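Local coordinates for protein rubber oxygenase (Streptomyces sp., PDB 5O1L) that catalyses the oxidative cleavage of poly(cis-1,4-isoprene) in natural and synthetic rubber, adding dioxygen across its double bonds with a non-covalently bound heme b, at residues 126-131 and 377-382; 134-139 and 321-326; 151-156 and 301-306; 171-176 and 383-388; 309-312 and 317-320. All coordinates share one frame; numbering follows the deposited sequence.

Contact 1 (126-131 and 377-382)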
# COMPACT_ATOMS: atom_id res chain seq x y z
N LYS A 126 -2.04 -15.83 -7.58
CA LYS A 126 -1.05 -15.88 -6.50
C LYS A 126 -1.60 -15.26 -5.23
O LYS A 126 -0.84 -14.83 -4.34
CB LYS A 126 0.26 -15.19 -6.92
CG LYS A 126 0.83 -15.68 -8.22
CD LYS A 126 1.02 -17.12 -8.36
CE LYS A 126 1.76 -17.41 -9.65
NZ LYS A 126 1.80 -18.85 -9.87
N GLY A 127 -2.91 -15.25 -5.07
CA GLY A 127 -3.58 -14.47 -4.03
C GLY A 127 -3.22 -14.77 -2.61
O GLY A 127 -3.14 -13.85 -1.81
N ILE A 128 -3.00 -16.02 -2.25
CA ILE A 128 -2.59 -16.30 -0.86
C ILE A 128 -1.26 -15.60 -0.54
O ILE A 128 -1.06 -15.03 0.56
CB ILE A 128 -2.54 -17.80 -0.55
CG1 ILE A 128 -2.34 -18.01 0.96
CG2 ILE A 128 -1.57 -18.53 -1.38
CD1 ILE A 128 -2.42 -19.48 1.30
N TYR A 129 -0.33 -15.64 -1.51
CA TYR A 129 0.98 -15.06 -1.30
C TYR A 129 0.95 -13.56 -1.30
O TYR A 129 1.45 -12.92 -0.38
CB TYR A 129 2.01 -15.56 -2.35
CG TYR A 129 2.00 -17.07 -2.46
CD1 TYR A 129 2.31 -17.82 -1.34
CD2 TYR A 129 1.62 -17.69 -3.65
CE1 TYR A 129 2.21 -19.19 -1.35
CE2 TYR A 129 1.55 -19.06 -3.70
CZ TYR A 129 1.86 -19.80 -2.54
OH TYR A 129 1.78 -21.23 -2.45
N VAL A 130 0.30 -12.98 -2.31
CA VAL A 130 0.20 -11.51 -2.35
C VAL A 130 -0.54 -10.97 -1.15
O VAL A 130 -0.17 -9.96 -0.53
CB VAL A 130 -0.43 -11.10 -3.66
CG1 VAL A 130 -0.66 -9.70 -3.77
CG2 VAL A 130 0.41 -11.51 -4.85
N GLY A 131 -1.64 -11.63 -0.82
CA GLY A 131 -2.48 -11.13 0.27
C GLY A 131 -1.76 -11.24 1.60
O GLY A 131 -1.89 -10.37 2.48
N THR A 377 -1.23 -26.03 8.74
CA THR A 377 -2.06 -25.17 9.56
C THR A 377 -1.78 -23.70 9.28
O THR A 377 -2.70 -22.89 9.21
CB THR A 377 -1.75 -25.50 11.07
OG1 THR A 377 -2.13 -26.88 11.24
CG2 THR A 377 -2.46 -24.58 12.02
N LEU A 378 -0.53 -23.32 9.17
CA LEU A 378 -0.13 -21.97 8.88
C LEU A 378 -0.66 -21.55 7.51
O LEU A 378 -1.26 -20.47 7.38
CB LEU A 378 1.40 -21.87 8.89
CG LEU A 378 1.95 -20.52 8.36
CD1 LEU A 378 1.52 -19.32 9.22
CD2 LEU A 378 3.46 -20.62 8.30
N GLU A 379 -0.45 -22.40 6.49
CA GLU A 379 -0.95 -22.08 5.18
C GLU A 379 -2.45 -21.82 5.20
O GLU A 379 -2.94 -20.85 4.57
CB GLU A 379 -0.58 -23.18 4.18
CG GLU A 379 -1.06 -22.88 2.78
CD GLU A 379 -0.96 -24.05 1.85
OE1 GLU A 379 -1.48 -25.15 2.16
OE2 GLU A 379 -0.40 -23.90 0.74
N GLU A 380 -3.23 -22.65 5.92
CA GLU A 380 -4.68 -22.45 5.98
C GLU A 380 -5.02 -21.22 6.70
O GLU A 380 -5.97 -20.53 6.29
CB GLU A 380 -5.28 -23.69 6.59
CG GLU A 380 -6.80 -23.62 6.80
CD GLU A 380 -7.65 -23.32 5.55
OE1 GLU A 380 -7.20 -23.33 4.38
OE2 GLU A 380 -8.90 -23.05 5.77
N ALA A 381 -4.33 -20.91 7.79
CA ALA A 381 -4.58 -19.66 8.54
C ALA A 381 -4.29 -18.43 7.65
O ALA A 381 -5.09 -17.45 7.68
CB ALA A 381 -3.77 -19.65 9.79
N LEU A 382 -3.23 -18.48 6.88
CA LEU A 382 -2.96 -17.37 5.93
C LEU A 382 -4.08 -17.28 4.90
O LEU A 382 -4.47 -16.15 4.55
CB LEU A 382 -1.60 -17.57 5.28
CG LEU A 382 -0.45 -17.43 6.25
CD1 LEU A 382 0.85 -17.88 5.57
CD2 LEU A 382 -0.31 -15.99 6.74
O HOH W 1 1.78 -22.36 0.04
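Ile128 and Glu379 meet at about a right angle, and the closest packing lies at the isoleucine tip. Ile128 CG1 stands anti to the backbone N (chi1 -170°), and the extended chain beyond it pushes CD1 to 3.6 Å from the carbonyl Glu379 O. The same methyl lies 3.9 Å from Glu379 CG, against the aliphatic stem of the acid. One helical turn further on, packing is looser, with Ile128 CG1 4.4 Å from Leu382 CB. This joins the start of helix 127-142 to helix 373-393, two elements of an all-helical heme enzyme distant in sequence, and Phe326 of helix 320-331 packs on Leu382 as well. The polar side is wetter. A water lying in the plane of the Tyr129 ring, at its edge, is 2.7 Å from Tyr129 OH and donates to Glu379 OE2 over 2.8 Å. Glu379 OE1 forms a salt bridge with Arg362, so the carboxylate is held through both oxygens. Ile128 CG2 sits 3.7 Å above the Tyr129 ring, over its centre.

Contact 2 (134-139 and 321-326)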
# COMPACT_ATOMS: atom_id res chain seq x y z
N TYR A 134 1.00 -8.45 1.56
CA TYR A 134 0.44 -7.14 1.85
C TYR A 134 0.03 -7.02 3.29
O TYR A 134 0.36 -6.03 3.93
CB TYR A 134 -0.75 -6.80 0.98
CG TYR A 134 -0.52 -6.61 -0.53
CD1 TYR A 134 0.58 -6.01 -1.03
CD2 TYR A 134 -1.54 -6.95 -1.43
CE1 TYR A 134 0.73 -5.84 -2.41
CE2 TYR A 134 -1.38 -6.80 -2.79
CZ TYR A 134 -0.20 -6.25 -3.24
OH TYR A 134 -0.13 -6.12 -4.63
N GLY A 135 -0.68 -7.99 3.79
CA GLY A 135 -1.35 -7.86 5.10
C GLY A 135 -0.40 -7.95 6.22
O GLY A 135 -0.49 -7.14 7.20
N LEU A 136 0.47 -8.94 6.24
CA LEU A 136 1.42 -9.12 7.30
C LEU A 136 2.66 -8.41 6.97
O LEU A 136 3.10 -7.64 7.82
CB LEU A 136 1.67 -10.59 7.63
CG LEU A 136 0.42 -11.29 8.08
CD1 LEU A 136 0.72 -12.77 8.25
CD2 LEU A 136 -0.13 -10.70 9.36
N GLY A 137 3.25 -8.63 5.79
CA GLY A 137 4.53 -8.09 5.46
C GLY A 137 4.49 -6.59 5.36
O GLY A 137 5.05 -5.90 6.22
N SER A 138 3.83 -6.06 4.34
CA SER A 138 3.80 -4.59 4.15
C SER A 138 3.08 -3.91 5.30
O SER A 138 3.53 -2.88 5.78
CB SER A 138 3.09 -4.22 2.84
OG SER A 138 3.62 -4.88 1.74
N GLY A 139 2.02 -4.52 5.81
CA GLY A 139 1.29 -3.90 6.93
C GLY A 139 2.14 -3.74 8.19
O GLY A 139 2.19 -2.68 8.77
N PRO A 321 2.02 -16.62 18.02
CA PRO A 321 3.33 -17.13 17.63
C PRO A 321 3.41 -17.42 16.15
O PRO A 321 4.48 -17.28 15.59
CB PRO A 321 3.47 -18.42 18.44
CG PRO A 321 2.63 -18.14 19.59
CD PRO A 321 1.41 -17.47 19.05
N LEU A 322 2.34 -17.82 15.52
CA LEU A 322 2.37 -18.02 14.04
C LEU A 322 2.55 -16.69 13.34
O LEU A 322 3.32 -16.56 12.34
CB LEU A 322 1.08 -18.68 13.51
CG LEU A 322 0.96 -20.16 13.85
CD1 LEU A 322 -0.36 -20.64 13.22
CD2 LEU A 322 2.14 -20.92 13.30
N ILE A 323 1.87 -15.65 13.80
CA ILE A 323 2.01 -14.35 13.16
C ILE A 323 3.41 -13.85 13.31
O ILE A 323 4.03 -13.39 12.35
CB ILE A 323 1.10 -13.27 13.84
CG1 ILE A 323 -0.35 -13.59 13.60
CG2 ILE A 323 1.45 -11.85 13.35
CD1 ILE A 323 -1.29 -12.93 14.60
N GLY A 324 3.99 -13.99 14.49
CA GLY A 324 5.30 -13.54 14.73
C GLY A 324 6.32 -14.27 13.90
O GLY A 324 7.23 -13.65 13.35
N ALA A 325 6.21 -15.59 13.88
CA ALA A 325 7.18 -16.38 13.20
C ALA A 325 7.11 -16.13 11.69
O ALA A 325 8.13 -15.97 11.10
CB ALA A 325 6.98 -17.86 13.51
N PHE A 326 5.92 -16.15 11.14
CA PHE A 326 5.79 -15.93 9.71
C PHE A 326 6.17 -14.51 9.32
O PHE A 326 6.82 -14.29 8.28
CB PHE A 326 4.38 -16.29 9.22
CG PHE A 326 4.30 -16.34 7.71
CD1 PHE A 326 4.90 -17.39 7.06
CD2 PHE A 326 3.70 -15.35 7.02
CE1 PHE A 326 4.86 -17.49 5.70
CE2 PHE A 326 3.74 -15.40 5.59
CZ PHE A 326 4.33 -16.42 5.02
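Leu136 reaches from helix 127-142 toward Ile323 and Phe326 of helix 320-331, and its two methyls do the touching. From CB, which points at the other helix, the side chain runs to CG, placed beside the backbone N and anti to the carbonyl carbon (chi1 -61°); neither CB nor CG makes a close approach to 321-326. At the fork the methyls part. CD1 arrives near the plane of the Phe326 ring, at its edge, 4.1 Å from Phe326 CD2, and the two side chains cross at about a right angle. CD2 takes the other direction and rests more loosely on Ile323, 4.4 Å from Ile323 CG2. Leu382 and Phe385 of helix 373-393 also pack on Leu136, and Phe326 in turn meets Trp355 edge-to-face. The helix carrying Leu136 widens here into a pi-type turn, with Gly139 N bonded to Tyr134 O at 2.9 Å. All three touching residues are buried, an apolar helix-helix interface inside the all-helical catalytic domain, which belongs to the globin clan.

Contact 3 (151-156 and 301-306). With HEM (protoporphyrin IX containing Fe), chain C.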
# COMPACT_ATOMS: atom_id res chain seq x y z
N ALA A 151 1.93 9.89 10.69
CA ALA A 151 0.73 10.45 10.09
C ALA A 151 -0.52 9.68 10.49
O ALA A 151 -1.55 10.28 10.78
CB ALA A 151 0.88 10.53 8.54
N VAL A 152 -0.47 8.35 10.44
CA VAL A 152 -1.63 7.58 10.74
C VAL A 152 -1.96 7.73 12.23
O VAL A 152 -3.13 7.87 12.60
CB VAL A 152 -1.40 6.11 10.34
CG1 VAL A 152 -2.52 5.22 10.83
CG2 VAL A 152 -1.32 6.01 8.80
N TYR A 153 -0.93 7.70 13.06
CA TYR A 153 -1.13 7.75 14.52
C TYR A 153 -1.77 9.06 14.91
O TYR A 153 -2.65 9.07 15.76
CB TYR A 153 0.19 7.61 15.23
CG TYR A 153 0.10 7.53 16.76
CD1 TYR A 153 0.01 6.33 17.42
CD2 TYR A 153 0.16 8.69 17.50
CE1 TYR A 153 -0.08 6.28 18.81
CE2 TYR A 153 0.06 8.67 18.89
CZ TYR A 153 -0.06 7.49 19.50
OH TYR A 153 -0.15 7.53 20.88
N TYR A 154 -1.31 10.17 14.37
CA TYR A 154 -1.81 11.51 14.76
C TYR A 154 -2.99 12.01 13.98
O TYR A 154 -3.54 13.05 14.33
CB TYR A 154 -0.68 12.56 14.72
CG TYR A 154 0.41 12.28 15.72
CD1 TYR A 154 0.11 12.32 17.10
CD2 TYR A 154 1.70 12.09 15.33
CE1 TYR A 154 1.10 12.06 18.03
CE2 TYR A 154 2.69 11.83 16.23
CZ TYR A 154 2.38 11.88 17.61
OH TYR A 154 3.36 11.59 18.50
N SER A 155 -3.48 11.29 12.96
CA SER A 155 -4.66 11.76 12.18
C SER A 155 -5.94 11.66 13.01
O SER A 155 -6.14 10.65 13.66
CB SER A 155 -4.79 10.96 10.89
OG SER A 155 -4.03 11.66 9.98
N LYS A 156 -6.77 12.71 12.98
CA LYS A 156 -7.86 12.89 13.95
C LYS A 156 -9.29 12.82 13.42
O LYS A 156 -10.19 12.42 14.18
CB LYS A 156 -7.66 14.22 14.73
CG LYS A 156 -6.49 14.20 15.71
CD LYS A 156 -6.68 13.08 16.76
CE LYS A 156 -5.38 12.50 17.28
NZ LYS A 156 -5.35 11.01 17.19
N GLU A 301 5.39 1.69 17.29
CA GLU A 301 5.24 0.66 18.32
C GLU A 301 3.81 0.46 18.74
O GLU A 301 3.35 -0.69 18.90
CB GLU A 301 6.03 1.06 19.56
CG GLU A 301 6.05 0.03 20.68
CD GLU A 301 6.81 0.55 21.87
OE1 GLU A 301 8.07 0.56 21.76
OE2 GLU A 301 6.16 0.98 22.87
N ALA A 302 3.10 1.57 18.96
CA ALA A 302 1.71 1.52 19.32
C ALA A 302 0.94 0.84 18.24
O ALA A 302 0.14 -0.00 18.50
CB ALA A 302 1.16 2.92 19.55
N LEU A 303 1.20 1.21 16.99
CA LEU A 303 0.47 0.61 15.89
C LEU A 303 0.74 -0.89 15.68
O LEU A 303 -0.17 -1.61 15.34
CB LEU A 303 0.79 1.38 14.60
CG LEU A 303 0.38 2.85 14.58
CD1 LEU A 303 0.85 3.62 13.34
CD2 LEU A 303 -1.09 3.00 14.72
N THR A 304 1.98 -1.31 15.85
CA THR A 304 2.32 -2.73 15.75
C THR A 304 1.43 -3.55 16.72
O THR A 304 0.90 -4.60 16.38
CB THR A 304 3.78 -2.97 16.09
OG1 THR A 304 4.62 -2.11 15.30
CG2 THR A 304 4.16 -4.39 15.84
N GLU A 305 1.31 -3.07 17.95
CA GLU A 305 0.56 -3.83 18.95
C GLU A 305 -0.89 -3.87 18.59
O GLU A 305 -1.52 -4.94 18.66
CB GLU A 305 0.75 -3.22 20.35
CG GLU A 305 -0.37 -3.54 21.34
CD GLU A 305 -0.05 -3.10 22.78
OE1 GLU A 305 0.92 -2.30 22.98
OE2 GLU A 305 -0.79 -3.58 23.71
N VAL A 306 -1.42 -2.76 18.08
CA VAL A 306 -2.81 -2.76 17.61
C VAL A 306 -2.98 -3.74 16.44
O VAL A 306 -3.91 -4.53 16.44
CB VAL A 306 -3.32 -1.37 17.21
CG1 VAL A 306 -4.71 -1.48 16.65
CG2 VAL A 306 -3.37 -0.44 18.43
CHA HEM C . -5.56 7.53 3.95
CHB HEM C . -3.76 4.63 0.65
CHC HEM C . 0.54 6.67 1.20
CHD HEM C . -1.08 8.78 5.17
C1A HEM C . -5.39 6.62 2.97
C2A HEM C . -6.51 5.86 2.45
C3A HEM C . -5.99 5.01 1.55
C4A HEM C . -4.62 5.26 1.44
CMA HEM C . -6.80 3.99 0.79
CAA HEM C . -8.00 5.94 2.85
CBA HEM C . -8.24 5.09 4.11
CGA HEM C . -9.70 4.81 4.24
O1A HEM C . -10.34 5.76 4.71
O2A HEM C . -10.17 3.67 3.86
C1B HEM C . -2.42 4.97 0.48
C2B HEM C . -1.59 4.32 -0.47
C3B HEM C . -0.39 4.87 -0.38
C4B HEM C . -0.44 5.86 0.68
CMB HEM C . -1.98 3.23 -1.45
CAB HEM C . 0.86 4.74 -1.09
CBB HEM C . 1.13 3.88 -2.20
C1C HEM C . 0.48 7.44 2.35
C2C HEM C . 1.68 8.00 2.96
C3C HEM C . 1.18 8.61 4.07
C4C HEM C . -0.24 8.33 4.12
CMC HEM C . 3.07 8.00 2.40
CAC HEM C . 1.93 9.34 5.10
CBC HEM C . 3.26 9.76 5.11
C1D HEM C . -2.44 8.60 5.18
C2D HEM C . -3.33 9.20 6.19
C3D HEM C . -4.58 8.87 5.87
C4D HEM C . -4.48 8.09 4.63
CMD HEM C . -2.82 9.95 7.36
CAD HEM C . -5.87 9.22 6.64
CBD HEM C . -6.06 8.15 7.72
CGD HEM C . -7.29 8.52 8.56
O1D HEM C . -8.24 7.70 8.54
O2D HEM C . -7.38 9.57 9.24
NA HEM C . -4.25 6.27 2.32
NB HEM C . -1.67 5.85 1.15
NC HEM C . -0.67 7.61 3.06
ND HEM C . -3.18 8.01 4.22
FE HEM C . -2.45 6.97 2.68
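Tyr153 and Ala302 make the nearest apolar approach between 151-156 and 301-306, on helices 146-154 and 298-313, with Tyr153 CE1 3.7 Å from Ala302 CB. The tyrosine CG is anti to the backbone N (chi1 -175°), which extends the ring toward the other helix. Leu303 adds two looser contacts: its CD2 lies at the ring edge, near the plane, 4.4 Å from Tyr153 CD1, while its CD1 stands 4.5 Å from Val152 CG1. Met161 of helix 161-169 packs on both Tyr153 and Leu303.

Hydrogen bonding belongs to the helix end. Ser155 OG donates to Ala151 O over 2.9 Å, tilted 29° out of the carbonyl plane, and Ser155 N makes a weak bond to the same oxygen. With a valine here, Ala151 O would probably lose its hydroxyl partner, and the last turn beside the heme would be less firmly held.

Cofactor contacts come from the same turn. Ser155 OG is 3.4 Å from heme CMD, and Ser155 CB is also 3.4 Å from propionate oxygen O2D. Ala151 CB packs 3.8 Å from heme CAC. The side chain of Val152 is about 4 Å from a bound imidazole, probably from the crystallisation liquor; through Ala151 and Ser155 this helix end forms part of the wall of the heme pocket.

Contact 4 (171-176 and 383-388). With HEM (protoporphyrin IX containing Fe), chain C.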
# COMPACT_ATOMS: atom_id res chain seq x y z
N LEU A 171 -3.73 -2.16 2.51
CA LEU A 171 -3.28 -1.50 1.32
C LEU A 171 -2.62 -2.59 0.48
O LEU A 171 -1.85 -3.51 0.98
CB LEU A 171 -2.33 -0.33 1.53
CG LEU A 171 -2.80 0.83 2.36
CD1 LEU A 171 -1.67 1.83 2.42
CD2 LEU A 171 -4.08 1.39 1.82
N GLY A 172 -2.89 -2.47 -0.78
CA GLY A 172 -2.52 -3.42 -1.78
C GLY A 172 -3.71 -4.19 -2.27
O GLY A 172 -3.77 -4.57 -3.41
N TYR A 173 -4.68 -4.50 -1.40
CA TYR A 173 -5.80 -5.29 -1.85
C TYR A 173 -6.68 -4.66 -2.88
O TYR A 173 -7.09 -5.32 -3.80
CB TYR A 173 -6.66 -5.73 -0.61
CG TYR A 173 -6.14 -6.88 0.20
CD1 TYR A 173 -5.03 -6.78 0.96
CD2 TYR A 173 -6.79 -8.08 0.18
CE1 TYR A 173 -4.54 -7.83 1.73
CE2 TYR A 173 -6.30 -9.16 0.88
CZ TYR A 173 -5.21 -9.02 1.66
OH TYR A 173 -4.70 -10.09 2.43
N ASP A 174 -6.96 -3.38 -2.74
CA ASP A 174 -7.79 -2.70 -3.73
C ASP A 174 -7.02 -2.54 -5.06
O ASP A 174 -7.60 -2.78 -6.13
CB ASP A 174 -8.34 -1.41 -3.25
CG ASP A 174 -9.47 -1.63 -2.19
OD1 ASP A 174 -10.08 -2.75 -2.13
OD2 ASP A 174 -9.64 -0.73 -1.39
N ILE A 175 -5.74 -2.18 -4.95
CA ILE A 175 -4.96 -2.06 -6.18
C ILE A 175 -4.88 -3.37 -6.93
O ILE A 175 -4.89 -3.40 -8.15
CB ILE A 175 -3.58 -1.46 -5.80
CG1 ILE A 175 -3.71 0.03 -5.47
CG2 ILE A 175 -2.54 -1.70 -6.90
CD1 ILE A 175 -2.61 0.62 -4.60
N GLY A 176 -4.76 -4.46 -6.19
CA GLY A 176 -4.69 -5.79 -6.75
C GLY A 176 -5.98 -6.48 -7.02
O GLY A 176 -6.02 -7.64 -7.28
N ARG A 383 -4.54 -18.37 4.38
CA ARG A 383 -5.61 -18.33 3.37
C ARG A 383 -6.87 -17.71 3.97
O ARG A 383 -7.47 -16.84 3.34
CB ARG A 383 -5.91 -19.74 2.89
CG ARG A 383 -6.85 -19.79 1.71
CD ARG A 383 -7.37 -21.16 1.40
NE ARG A 383 -8.26 -21.58 2.44
CZ ARG A 383 -9.56 -21.42 2.46
NH1 ARG A 383 -10.25 -21.86 3.47
NH2 ARG A 383 -10.18 -20.79 1.44
N LYS A 384 -7.23 -18.10 5.20
CA LYS A 384 -8.43 -17.54 5.81
C LYS A 384 -8.20 -16.04 6.10
O LYS A 384 -9.16 -15.22 5.93
CB LYS A 384 -8.76 -18.25 7.12
CG LYS A 384 -9.31 -19.65 6.92
CD LYS A 384 -9.94 -20.10 8.21
CE LYS A 384 -10.65 -21.45 8.07
NZ LYS A 384 -9.77 -22.60 8.34
N PHE A 385 -7.03 -15.65 6.53
CA PHE A 385 -6.68 -14.23 6.71
C PHE A 385 -6.92 -13.44 5.41
O PHE A 385 -7.55 -12.36 5.45
CB PHE A 385 -5.22 -14.12 7.18
CG PHE A 385 -4.61 -12.79 7.16
CD1 PHE A 385 -4.88 -11.90 8.18
CD2 PHE A 385 -3.79 -12.38 6.14
CE1 PHE A 385 -4.33 -10.61 8.16
CE2 PHE A 385 -3.19 -11.15 6.17
CZ PHE A 385 -3.48 -10.27 7.15
N VAL A 386 -6.42 -13.92 4.30
CA VAL A 386 -6.56 -13.21 3.05
C VAL A 386 -8.06 -13.08 2.69
O VAL A 386 -8.48 -11.99 2.26
CB VAL A 386 -5.72 -13.88 1.93
CG1 VAL A 386 -6.02 -13.15 0.63
CG2 VAL A 386 -4.24 -13.72 2.30
N LEU A 387 -8.83 -14.14 2.85
CA LEU A 387 -10.25 -14.08 2.56
C LEU A 387 -10.94 -13.09 3.43
O LEU A 387 -11.83 -12.33 2.95
CB LEU A 387 -10.86 -15.46 2.71
CG LEU A 387 -10.46 -16.50 1.71
CD1 LEU A 387 -11.14 -17.78 2.19
CD2 LEU A 387 -10.87 -16.18 0.25
N LEU A 388 -10.56 -13.00 4.69
CA LEU A 388 -11.17 -12.03 5.58
C LEU A 388 -10.81 -10.61 5.15
O LEU A 388 -11.67 -9.72 5.19
CB LEU A 388 -10.84 -12.28 7.03
CG LEU A 388 -11.50 -13.55 7.58
CD1 LEU A 388 -10.87 -13.99 8.90
CD2 LEU A 388 -13.04 -13.44 7.73
CHA HEM C . -5.56 7.53 3.95
CHB HEM C . -3.76 4.63 0.65
CHC HEM C . 0.54 6.67 1.20
CHD HEM C . -1.08 8.78 5.17
C1A HEM C . -5.39 6.62 2.97
C2A HEM C . -6.51 5.86 2.45
C3A HEM C . -5.99 5.01 1.55
C4A HEM C . -4.62 5.26 1.44
CMA HEM C . -6.80 3.99 0.79
CAA HEM C . -8.00 5.94 2.85
CBA HEM C . -8.24 5.09 4.11
CGA HEM C . -9.70 4.81 4.24
O1A HEM C . -10.34 5.76 4.71
O2A HEM C . -10.17 3.67 3.86
C1B HEM C . -2.42 4.97 0.48
C2B HEM C . -1.59 4.32 -0.47
C3B HEM C . -0.39 4.87 -0.38
C4B HEM C . -0.44 5.86 0.68
CMB HEM C . -1.98 3.23 -1.45
CAB HEM C . 0.86 4.74 -1.09
CBB HEM C . 1.13 3.88 -2.20
C1C HEM C . 0.48 7.44 2.35
C2C HEM C . 1.68 8.00 2.96
C3C HEM C . 1.18 8.61 4.07
C4C HEM C . -0.24 8.33 4.12
CMC HEM C . 3.07 8.00 2.40
CAC HEM C . 1.93 9.34 5.10
CBC HEM C . 3.26 9.76 5.11
C1D HEM C . -2.44 8.60 5.18
C2D HEM C . -3.33 9.20 6.19
C3D HEM C . -4.58 8.87 5.87
C4D HEM C . -4.48 8.09 4.63
CMD HEM C . -2.82 9.95 7.36
CAD HEM C . -5.87 9.22 6.64
CBD HEM C . -6.06 8.15 7.72
CGD HEM C . -7.29 8.52 8.56
O1D HEM C . -8.24 7.70 8.54
O2D HEM C . -7.38 9.57 9.24
NA HEM C . -4.25 6.27 2.32
NB HEM C . -1.67 5.85 1.15
NC HEM C . -0.67 7.61 3.06
ND HEM C . -3.18 8.01 4.22
FE HEM C . -2.45 6.97 2.68
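Tyr173, in the loop that follows helix 161-169 and borders the heme, rests on Val386 and Phe385 of helix 373-393. Its CG lies beside the backbone N (chi1 -78°), and the ring reaches the helix with its phenolic end. Tyr173 OH is 3.7 Å from Val386 CG2, and Tyr173 CE2 is 4.0 Å from Val386 CG1, so both valine methyls touch the tyrosine. More loosely, Phe385 CE2 stands 4.2 Å from Tyr173 OH. These are van der Waals contacts; the hydroxyl has a weak hydrogen bond to Gly131 O of helix 127-142, which ties the loop to a second helix. The turn is closed by Gly176 N bonding to Gly172 O at 3.0 Å.

On either side of Tyr173 in sequence, Leu171 and Ile175 turn to the porphyrin. Leu171 lays both methyls over one face, CD2 3.5 Å from heme CHB and CD1 3.8 Å from heme C1B, while Ile175 CD1 reaches to 4.1 Å from heme CMB. With an aspartate in place of Leu171, the porphyrin around CHB would probably lose this aliphatic cover and face a charge instead. One short loop thus lines the heme pocket and packs on a helix of the surrounding all-helical fold.

Contact 5 (309-312 and 317-320)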
# COMPACT_ATOMS: atom_id res chain seq x y z
N GLY A 309 -2.83 -7.41 17.47
CA GLY A 309 -4.07 -7.72 18.13
C GLY A 309 -5.23 -7.94 17.20
O GLY A 309 -5.97 -8.91 17.38
N ILE A 310 -5.36 -7.10 16.18
CA ILE A 310 -6.40 -7.22 15.18
C ILE A 310 -6.29 -8.58 14.48
O ILE A 310 -7.26 -9.27 14.30
CB ILE A 310 -6.27 -6.11 14.12
CG1 ILE A 310 -6.72 -4.77 14.68
CG2 ILE A 310 -7.03 -6.43 12.83
CD1 ILE A 310 -6.20 -3.58 13.90
N VAL A 311 -5.08 -8.96 14.07
CA VAL A 311 -4.90 -10.19 13.31
C VAL A 311 -5.19 -11.43 14.16
O VAL A 311 -5.81 -12.39 13.70
CB VAL A 311 -3.49 -10.23 12.73
CG1 VAL A 311 -3.26 -11.56 12.03
CG2 VAL A 311 -3.32 -9.07 11.74
N ALA A 312 -4.70 -11.43 15.37
CA ALA A 312 -4.94 -12.51 16.30
C ALA A 312 -6.43 -12.66 16.65
O ALA A 312 -6.88 -13.78 16.89
CB ALA A 312 -4.08 -12.32 17.55
N GLY A 317 -7.31 -18.43 12.70
CA GLY A 317 -6.37 -19.41 13.22
C GLY A 317 -4.96 -18.87 13.30
O GLY A 317 -4.01 -19.64 13.47
N LEU A 318 -4.76 -17.59 13.07
CA LEU A 318 -3.41 -16.99 13.17
C LEU A 318 -3.12 -16.63 14.59
O LEU A 318 -3.48 -15.52 15.04
CB LEU A 318 -3.21 -15.74 12.33
CG LEU A 318 -2.98 -16.01 10.86
CD1 LEU A 318 -3.01 -14.73 10.06
CD2 LEU A 318 -1.66 -16.76 10.52
N THR A 319 -2.44 -17.52 15.29
CA THR A 319 -2.11 -17.25 16.67
C THR A 319 -0.95 -16.29 16.78
O THR A 319 -0.21 -16.05 15.80
CB THR A 319 -1.78 -18.55 17.38
OG1 THR A 319 -0.59 -19.08 16.80
CG2 THR A 319 -2.92 -19.59 17.23
N ARG A 320 -0.74 -15.67 17.93
CA ARG A 320 0.37 -14.75 18.07
C ARG A 320 1.75 -15.35 17.65
O ARG A 320 2.52 -14.68 16.98
CB ARG A 320 0.43 -14.17 19.52
CG ARG A 320 -0.37 -12.89 19.63
CD ARG A 320 -0.33 -12.29 21.05
NE ARG A 320 0.74 -11.28 21.25
CZ ARG A 320 0.69 -10.01 20.83
NH1 ARG A 320 -0.39 -9.51 20.22
NH2 ARG A 320 1.74 -9.21 21.05
O HOH W 2 -6.54 -15.12 13.56
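Leu318 CG lies beside its own backbone N (chi1 -78°), while Val311 CG1 is turned anti to the N of Val311 (chi1 175°), and these two settings bring the branched ends together: Val311 CG1 is 3.7 Å from Leu318 CD1 and 4.2 Å from Leu318 CB. The setting is a helix-loop-helix connection, in which the chain leaves helix 298-313, turns through a short loop and enters helix 320-331. Thr319 is the N-cap of the second helix, its OG1 making a weak hydrogen bond to Leu322 N. Gly317 has a positive phi at which a side chain would collide with the carbonyl oxygen of the residue before, a place suited to glycine. Phe385 of helix 373-393 and Ile323 of the following helix pack on both Val311 and Leu318, so the apolar side of the turn is closed in.

The opposite end of the contact is more exposed. Arg320 stretches back along the first helix: its CG is 4.3 Å from Ala312 CB, and the edge of its guanidinium faces Gly309 N. Between the two backbones a water donates to Val311 O at 2.8 Å and accepts from Leu318 N at 3.1 Å. Beside it, Ala312 CA makes a nearly straight C-H...O contact with Leu318 O, 3.6 Å long with 167° at the hydrogen.

Contacts 1, 2, 4 and 5 form one connected cluster, with centres 9 to 16 Å apart and touching side chains between every pair. Helix 127-142 serves contacts 1 and 2, helix 373-393 contacts 1 and 4, and Leu136, Leu318, Phe326, Leu382 and Phe385 pack where the contacts meet. Contact 3 stands apart, its centre 26 Å from that of contact 1, but shares helix 298-313 with contact 5. Along the chain, contacts 2, 3 and 5 are nested within the loop closed by contact 1, while contact 4 crosses it. Contacts 3 and 4, their centres about 21 Å apart, both touch the heme; through loop 171-176 of contact 4 the helical cluster reaches the cofactor.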